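Local coordinates for protein DegT/DnrJ/EryC1/StrS aminotransferase (PDB 4QGR) that binds pyridoxal 5'-phosphate and probably acts as an aminotransferase of the DegT/DnrJ/EryC1/StrS family, at residues I270-N275 / P285-G290. Numbering follows the deposited sequence.
Sequences IARRYN and PELPAG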
loop_
_atom_site.group_PDB
_atom_site.type_symbol
_atom_site.label_atom_id
_atom_site.label_comp_id
_atom_site.label_asym_id
_atom_site.label_seq_id
_atom_site.Cartn_x
_atom_site.Cartn_y
_atom_site.Cartn_z
ATOM N N ILE A 270 -2.415 23.452 -24.646
ATOM C CA ILE A 270 -1.468 24.201 -23.839
ATOM C C ILE A 270 -0.008 23.874 -24.197
ATOM O O ILE A 270 0.821 24.780 -24.368
ATOM C CB ILE A 270 -1.774 23.962 -22.333
ATOM C CG1 ILE A 270 -3.129 24.634 -22.011
ATOM C CG2 ILE A 270 -0.654 24.506 -21.457
ATOM C CD1 ILE A 270 -3.790 24.100 -20.741
ATOM N N ALA A 271 0.292 22.579 -24.346
ATOM C CA ALA A 271 1.643 22.129 -24.697
ATOM C C ALA A 271 2.046 22.644 -26.042
ATOM O O ALA A 271 3.181 23.044 -26.217
ATOM C CB ALA A 271 1.742 20.623 -24.683
ATOM N N ARG A 272 1.126 22.606 -27.008
ATOM C CA ARG A 272 1.442 23.077 -28.370
ATOM C C ARG A 272 1.724 24.568 -28.368
ATOM O O ARG A 272 2.614 25.043 -29.062
ATOM C CB ARG A 272 0.321 22.705 -29.358
ATOM C CG ARG A 272 0.322 21.211 -29.680
ATOM C CD ARG A 272 -0.784 20.794 -30.659
ATOM N NE ARG A 272 -0.799 19.336 -30.868
ATOM C CZ ARG A 272 0.023 18.668 -31.692
ATOM N NH1 ARG A 272 0.960 19.296 -32.396
ATOM N NH2 ARG A 272 -0.076 17.343 -31.804
ATOM N N ARG A 273 0.975 25.303 -27.564
ATOM C CA ARG A 273 1.200 26.741 -27.449
ATOM C C ARG A 273 2.577 27.037 -26.822
ATOM O O ARG A 273 3.287 27.938 -27.301
ATOM C CB ARG A 273 0.058 27.423 -26.696
ATOM C CG ARG A 273 0.048 28.938 -26.830
ATOM C CD ARG A 273 -1.320 29.461 -26.427
ATOM N NE ARG A 273 -1.407 30.905 -26.630
ATOM C CZ ARG A 273 -1.176 31.839 -25.712
ATOM N NH1 ARG A 273 -0.867 31.528 -24.459
ATOM N NH2 ARG A 273 -1.301 33.123 -26.047
ATOM N N TYR A 274 2.977 26.309 -25.785
ATOM C CA TYR A 274 4.345 26.476 -25.284
ATOM C C TYR A 274 5.369 26.139 -26.368
ATOM O O TYR A 274 6.368 26.851 -26.540
ATOM C CB TYR A 274 4.631 25.527 -24.129
ATOM C CG TYR A 274 4.304 25.925 -22.703
ATOM C CD1 TYR A 274 4.673 27.175 -22.159
ATOM C CD2 TYR A 274 3.725 24.980 -21.846
ATOM C CE1 TYR A 274 4.427 27.474 -20.829
ATOM C CE2 TYR A 274 3.481 25.251 -20.521
ATOM C CZ TYR A 274 3.850 26.506 -20.004
ATOM O OH TYR A 274 3.639 26.755 -18.678
ATOM N N ASN A 275 5.166 25.012 -27.053
ATOM C CA ASN A 275 6.191 24.532 -27.998
ATOM C C ASN A 275 6.428 25.570 -29.103
ATOM O O ASN A 275 7.578 25.912 -29.370
ATOM C CB ASN A 275 5.833 23.172 -28.611
ATOM C CG ASN A 275 6.031 22.006 -27.627
ATOM O OD1 ASN A 275 6.615 22.156 -26.543
ATOM N ND2 ASN A 275 5.586 20.832 -28.031
ATOM N N PRO A 285 9.644 19.953 -25.858
ATOM C CA PRO A 285 9.225 18.576 -26.035
ATOM C C PRO A 285 8.258 18.419 -27.225
ATOM O O PRO A 285 7.048 18.448 -27.076
ATOM C CB PRO A 285 8.564 18.264 -24.684
ATOM C CG PRO A 285 7.967 19.584 -24.253
ATOM C CD PRO A 285 8.983 20.600 -24.689
ATOM N N GLU A 286 8.788 18.206 -28.410
ATOM C CA GLU A 286 7.932 18.015 -29.594
ATOM C C GLU A 286 7.058 16.751 -29.481
ATOM O O GLU A 286 7.483 15.746 -28.922
ATOM C CB GLU A 286 8.784 17.950 -30.868
ATOM C CG GLU A 286 9.422 19.270 -31.225
ATOM C CD GLU A 286 8.456 20.185 -31.944
ATOM O OE1 GLU A 286 7.810 19.718 -32.917
ATOM O OE2 GLU A 286 8.337 21.369 -31.549
ATOM N N LEU A 287 5.831 16.841 -29.975
ATOM C CA LEU A 287 4.910 15.728 -29.989
ATOM C C LEU A 287 5.088 15.056 -31.325
ATOM O O LEU A 287 4.790 15.647 -32.342
ATOM C CB LEU A 287 3.471 16.199 -29.901
ATOM C CG LEU A 287 2.781 16.190 -28.570
ATOM C CD1 LEU A 287 1.368 16.703 -28.811
ATOM C CD2 LEU A 287 2.784 14.790 -27.931
ATOM N N PRO A 288 5.591 13.826 -31.329
ATOM C CA PRO A 288 5.711 13.157 -32.628
ATOM C C PRO A 288 4.342 12.891 -33.261
ATOM O O PRO A 288 3.352 12.733 -32.557
ATOM C CB PRO A 288 6.423 11.841 -32.299
ATOM C CG PRO A 288 6.973 12.011 -30.931
ATOM C CD PRO A 288 6.097 12.999 -30.226
ATOM N N ALA A 289 4.299 12.887 -34.598
ATOM C CA ALA A 289 3.079 12.534 -35.338
ATOM C C ALA A 289 2.417 11.306 -34.714
ATOM O O ALA A 289 3.129 10.419 -34.329
ATOM C CB ALA A 289 3.435 12.240 -36.800
ATOM N N GLY A 290 1.085 11.259 -34.653
ATOM C CA GLY A 290 0.362 10.101 -34.163
ATOM C C GLY A 290 0.306 9.949 -32.643
ATOM O O GLY A 290 -0.278 8.982 -32.144
HETATM O O HOH W 1 0.431 14.202 -32.734
HETATM O O HOH W 2 2.222 15.888 -33.424
#
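R272 and N275, one helical turn apart, carry the helix side of this contact. R272 meets L287. Its chain is extended from CG to NE and crosses the leucine side chain at about a right angle. L287 CD1 lies over one face of the guanidinium group, 3.4 Å from R272 NH2. The edge of the same group faces two waters in its plane. Water 2 accepts from R272 NH2 at 3.2 Å and can donate to L287 O at 2.8 Å. Water 1 bonds weakly to R272 NH2 and can donate to P288 O. R272 NE makes a salt bridge to D268 OD2, one turn back on the same helix.

N275 makes the direct bond. Its CB points at the loop, and CG, anti to the carbonyl carbon (chi1 -75°), brings the amide to P285. ND2 donates to P285 O at 3.0 Å. The bond is bent, with an N-H...O angle of 142°, and the donor sits above the carbonyl plane. N275 OD1 rests 3.4 Å from P285 CD and accepts a hydrogen bond from Y298 OH. Both ends of this buried amide are therefore bound, which should fix its rotation.

The contact folds a surface loop back on the end part of long helix 247-278. The P285 side chain is about 11 Å from that of cofactor-binding Q173, outside the pocket itself. The loop runs back past N275 and R272 at 285-287, then diverges toward strand 291-292. A271 and P285 both touch W295 in a loop and Y298 on strand 298-301, while R273 and Y274 pack on helix 364-377.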